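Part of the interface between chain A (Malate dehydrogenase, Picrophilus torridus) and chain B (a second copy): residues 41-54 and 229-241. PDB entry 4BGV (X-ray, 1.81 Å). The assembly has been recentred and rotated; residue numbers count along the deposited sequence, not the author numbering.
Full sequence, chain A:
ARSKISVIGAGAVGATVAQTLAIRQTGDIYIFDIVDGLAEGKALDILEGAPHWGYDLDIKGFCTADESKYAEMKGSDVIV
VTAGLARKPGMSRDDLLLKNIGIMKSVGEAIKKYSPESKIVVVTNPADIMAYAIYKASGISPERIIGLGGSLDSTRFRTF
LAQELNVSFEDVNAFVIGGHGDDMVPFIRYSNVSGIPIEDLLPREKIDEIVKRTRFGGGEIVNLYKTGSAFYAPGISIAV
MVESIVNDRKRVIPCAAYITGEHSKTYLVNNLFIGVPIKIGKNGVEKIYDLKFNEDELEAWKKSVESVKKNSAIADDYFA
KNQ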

# COMPACT_ATOMS: atom_id res chain seq x y z
N GLY A 41 15.07 -21.74 4.54
CA GLY A 41 15.36 -20.68 5.49
C GLY A 41 14.87 -19.32 5.03
O GLY A 41 14.26 -18.58 5.81
N LYS A 42 15.11 -18.99 3.76
CA LYS A 42 14.66 -17.70 3.23
C LYS A 42 13.14 -17.63 3.25
O LYS A 42 12.57 -16.61 3.66
CB LYS A 42 15.21 -17.45 1.81
CG LYS A 42 16.73 -17.30 1.75
CD LYS A 42 17.21 -15.98 2.35
CE LYS A 42 18.74 -15.77 2.23
NZ LYS A 42 19.20 -15.54 0.82
N ALA A 43 12.49 -18.71 2.83
CA ALA A 43 11.03 -18.77 2.83
C ALA A 43 10.44 -18.59 4.23
O ALA A 43 9.48 -17.84 4.42
CB ALA A 43 10.55 -20.08 2.24
N LEU A 44 11.03 -19.26 5.21
CA LEU A 44 10.50 -19.19 6.57
C LEU A 44 10.69 -17.79 7.18
O LEU A 44 9.82 -17.29 7.89
CB LEU A 44 11.13 -20.27 7.48
CG LEU A 44 10.55 -20.39 8.90
CD1 LEU A 44 9.03 -20.58 8.87
CD2 LEU A 44 11.19 -21.54 9.69
N ASP A 45 11.84 -17.19 6.91
CA ASP A 45 12.17 -15.87 7.45
C ASP A 45 11.20 -14.87 6.83
O ASP A 45 10.68 -14.00 7.51
CB ASP A 45 13.63 -15.53 7.08
CG ASP A 45 14.20 -14.35 7.89
OD1 ASP A 45 13.55 -13.85 8.84
OD2 ASP A 45 15.33 -13.93 7.55
N ILE A 46 10.96 -15.02 5.54
CA ILE A 46 9.99 -14.15 4.86
C ILE A 46 8.58 -14.40 5.40
O ILE A 46 7.85 -13.45 5.71
CB ILE A 46 10.05 -14.36 3.32
CG1 ILE A 46 11.35 -13.77 2.75
CG2 ILE A 46 8.82 -13.74 2.65
CD1 ILE A 46 11.66 -14.19 1.30
N LEU A 47 8.19 -15.66 5.50
CA LEU A 47 6.85 -15.99 5.99
C LEU A 47 6.61 -15.47 7.41
O LEU A 47 5.51 -15.01 7.74
CB LEU A 47 6.61 -17.51 5.98
CG LEU A 47 5.19 -17.93 6.35
CD1 LEU A 47 4.20 -17.43 5.29
CD2 LEU A 47 5.12 -19.45 6.50
N GLU A 48 7.63 -15.54 8.26
CA GLU A 48 7.46 -15.12 9.65
C GLU A 48 7.17 -13.62 9.82
O GLU A 48 6.79 -13.20 10.90
CB GLU A 48 8.64 -15.57 10.52
CG GLU A 48 8.62 -17.07 10.76
CD GLU A 48 9.83 -17.62 11.49
OE1 GLU A 48 10.81 -16.87 11.69
OE2 GLU A 48 9.77 -18.82 11.88
N GLY A 49 7.36 -12.84 8.77
CA GLY A 49 7.05 -11.42 8.80
C GLY A 49 5.62 -11.13 8.37
O GLY A 49 5.14 -10.01 8.50
N ALA A 50 4.94 -12.15 7.86
CA ALA A 50 3.54 -12.01 7.42
C ALA A 50 2.57 -11.35 8.43
O ALA A 50 1.75 -10.51 8.04
CB ALA A 50 2.98 -13.36 6.94
N PRO A 51 2.64 -11.74 9.72
CA PRO A 51 1.71 -11.08 10.64
C PRO A 51 1.88 -9.55 10.72
O PRO A 51 0.88 -8.85 10.92
CB PRO A 51 2.01 -11.75 11.99
CG PRO A 51 2.51 -13.13 11.60
CD PRO A 51 3.33 -12.88 10.36
N HIS A 52 3.10 -9.05 10.56
CA HIS A 52 3.30 -7.60 10.59
C HIS A 52 2.97 -6.97 9.24
O HIS A 52 2.33 -5.92 9.19
CB HIS A 52 4.75 -7.24 10.95
CG HIS A 52 5.10 -7.46 12.38
ND1 HIS A 52 4.37 -6.92 13.42
CD2 HIS A 52 6.14 -8.12 12.96
CE1 HIS A 52 4.92 -7.27 14.57
NE2 HIS A 52 6.00 -7.98 14.31
N TRP A 53 3.42 -7.59 8.16
CA TRP A 53 3.23 -7.02 6.83
C TRP A 53 1.77 -7.13 6.37
O TRP A 53 1.25 -6.24 5.69
CB TRP A 53 4.10 -7.74 5.79
CG TRP A 53 5.53 -7.27 5.62
CD1 TRP A 53 6.67 -7.98 5.92
CD2 TRP A 53 5.98 -6.03 5.06
NE1 TRP A 53 7.79 -7.25 5.60
CE2 TRP A 53 7.39 -6.05 5.07
CE3 TRP A 53 5.32 -4.90 4.56
CZ2 TRP A 53 8.16 -4.99 4.58
CZ3 TRP A 53 6.08 -3.84 4.09
CH2 TRP A 53 7.48 -3.89 4.10
N GLY A 54 1.13 -8.24 6.71
CA GLY A 54 -0.24 -8.45 6.31
C GLY A 54 -0.49 -9.39 5.13
O GLY A 54 -1.63 -9.56 4.75
N SER B 229 22.05 -15.26 10.39
CA SER B 229 20.82 -15.36 11.15
C SER B 229 19.67 -14.63 10.47
O SER B 229 19.86 -13.98 9.43
CB SER B 229 21.02 -14.81 12.56
OG SER B 229 21.52 -13.50 12.52
N ALA B 230 18.49 -14.73 11.07
CA ALA B 230 17.27 -14.14 10.52
C ALA B 230 17.42 -12.64 10.29
O ALA B 230 18.07 -11.95 11.07
CB ALA B 230 16.08 -14.41 11.48
N PHE B 231 16.79 -12.14 9.23
CA PHE B 231 16.77 -10.70 8.97
C PHE B 231 15.45 -10.18 8.37
O PHE B 231 15.06 -9.04 8.61
CB PHE B 231 17.97 -10.26 8.12
CG PHE B 231 18.08 -10.95 6.78
CD1 PHE B 231 18.69 -12.20 6.68
CD2 PHE B 231 17.58 -10.35 5.63
CE1 PHE B 231 18.80 -12.84 5.46
CE2 PHE B 231 17.71 -10.98 4.39
CZ PHE B 231 18.31 -12.23 4.31
N TYR B 232 14.75 -11.01 7.60
CA TYR B 232 13.47 -10.56 7.04
C TYR B 232 12.41 -10.26 8.10
O TYR B 232 11.86 -9.15 8.17
CB TYR B 232 12.92 -11.52 5.98
CG TYR B 232 13.70 -11.46 4.68
CD1 TYR B 232 13.71 -10.29 3.91
CD2 TYR B 232 14.41 -12.56 4.23
CE1 TYR B 232 14.44 -10.24 2.69
CE2 TYR B 232 15.13 -12.51 3.03
CZ TYR B 232 15.13 -11.36 2.27
OH TYR B 232 15.87 -11.32 1.10
N ALA B 233 12.10 -11.25 8.93
CA ALA B 233 11.10 -11.01 9.98
C ALA B 233 11.59 -10.01 11.05
O ALA B 233 10.80 -9.16 11.48
CB ALA B 233 10.64 -12.34 10.62
N PRO B 234 12.87 -10.08 11.46
CA PRO B 234 13.35 -9.02 12.35
C PRO B 234 13.21 -7.62 11.73
O PRO B 234 12.79 -6.68 12.43
CB PRO B 234 14.83 -9.36 12.51
CG PRO B 234 14.86 -10.87 12.42
CD PRO B 234 13.86 -11.18 11.34
N GLY B 235 13.53 -7.49 10.45
CA GLY B 235 13.44 -6.19 9.79
C GLY B 235 12.07 -5.51 9.93
O GLY B 235 11.99 -4.33 10.28
N ILE B 236 11.00 -6.24 9.64
CA ILE B 236 9.67 -5.66 9.73
C ILE B 236 9.24 -5.51 11.21
O ILE B 236 8.57 -4.54 11.58
CB ILE B 236 8.62 -6.44 8.90
CG1 ILE B 236 7.23 -5.77 8.96
CG2 ILE B 236 8.52 -7.92 9.37
CD1 ILE B 236 7.16 -4.36 8.36
N SER B 237 9.66 -6.45 12.05
CA SER B 237 9.38 -6.36 13.48
C SER B 237 9.97 -5.06 14.07
O SER B 237 9.37 -4.44 14.96
CB SER B 237 9.96 -7.56 14.25
OG SER B 237 9.40 -8.78 13.79
N ILE B 238 11.15 -4.68 13.59
CA ILE B 238 11.79 -3.44 14.00
C ILE B 238 11.07 -2.23 13.41
O ILE B 238 10.80 -1.24 14.10
CB ILE B 238 13.28 -3.41 13.57
CG1 ILE B 238 14.06 -4.49 14.32
CG2 ILE B 238 13.89 -2.04 13.84
CD1 ILE B 238 15.34 -4.94 13.59
N ALA B 239 10.78 -2.29 12.11
CA ALA B 239 10.15 -1.18 11.43
C ALA B 239 8.81 -0.78 12.05
O ALA B 239 8.50 0.41 12.12
CB ALA B 239 9.98 -1.50 9.94
N VAL B 240 8.01 -1.75 12.52
CA VAL B 240 6.71 -1.39 13.11
C VAL B 240 6.89 -0.63 14.43
O VAL B 240 6.07 0.22 14.79
CB VAL B 240 5.72 -2.59 13.27
CG1 VAL B 240 5.33 -3.19 11.89
CG2 VAL B 240 6.27 -3.66 14.20
N MET B 241 7.99 -0.91 15.13
CA MET B 241 8.32 -0.13 16.32
C MET B 241 8.74 1.29 15.93
O MET B 241 8.28 2.27 16.51
CB MET B 241 9.46 -0.80 17.11
CG MET B 241 9.06 -2.15 17.71
SD MET B 241 10.52 -3.09 18.25
CE MET B 241 11.21 -2.07 19.56
O HOH W 1 18.40 -12.69 0.84
O HOH W 2 10.55 -8.27 5.84

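The strongest link between the two stretches is a single carboxylate placed at the start of a helix. Asp45(A) leaves its own helix sideways to the partner, but with chi1 at t its end comes nearer and meets three successive backbone amides of chain B. OD2 of Asp45(A) accepts hydrogen bonds from N of Phe231(B) at 2.9 Å and from N of Tyr232(B) at 3.0 Å, while OD1 of Asp45(A) accepts one from N of Ala233(B) at 3.0 Å. Two are nearly straight (174° and 175° at hydrogen) and the third, from Tyr232(B), is a little bent (160°). The amides are available because Phe231(B) occupies the N-cap position and the first residues of a helix have no preceding turn whose carbonyls could accept from them. Aspartate suits the place well: its two oxygens can serve several N-H groups at once, and its negative charge is favoured at the positive end of the helix dipole. Being buried, the carboxylate gains from having its oxygens so fully engaged.

Water 1 accepts from NZ of Lys42(A) at 3.0 Å and lies 2.9 Å from OH of Tyr232(B), joining the tips of two long side chains. Water 2 accepts from NE1 of Trp53(A) at 3.0 Å and lies 2.8 Å from the backbone O of Tyr232(B), bridging the two chains, so the indole N-H is satisfied by this water.

Helices 41-47 and 232-241 run nearly parallel, 17° apart, and their axes approach to 8.2 Å. Tyr232(B) points toward chain A and lays one ring face under Ile46(A), whose CG1 sits 3.9 Å from the centroid of the Tyr232(B) ring in a CH-pi contact. The aliphatic part of Lys42(A) lines the edge of the same ring, with CD of Lys42(A) 4.1 Å from CE2 of Tyr232(B); lysine thus offers methylenes to the aromatic ring and an ammonium to the water.

Small residues let the backbones come together. The CA atoms of Gly49(A) and Ala233(B) are only 4.2 Å apart, and the Ala233(B) methyl fits against the turn, its CB 3.8 Å from N of Gly49(A). A CB on Gly49(A) would point toward chain B and lie just 3.1 Å from CG2 of Ile236(B), so the absence of a side chain makes room for that isoleucine.

Ile236(B) also packs against two aromatic residues. Its CG1 stands 3.7 Å from the centroid of the five-membered ring of Trp53(A), almost directly over the face, and is 3.5 Å from CB of His52(A). A turn further on, CG2 of Val240(B) covers one face of the His52(A) ring, 4.1 Å from its centroid. Branched aliphatic side chains suit these places, presenting C-H groups to flat indole and imidazole faces. At the ring edge, OG of Ser237(B) approaches CD2 of His52(A) to 3.4 Å; this small hydroxyl is held by its hydrogen bond to O of Ala233(B), at 2.7 Å. Altogether the contact buries 656 Å², counting both sides.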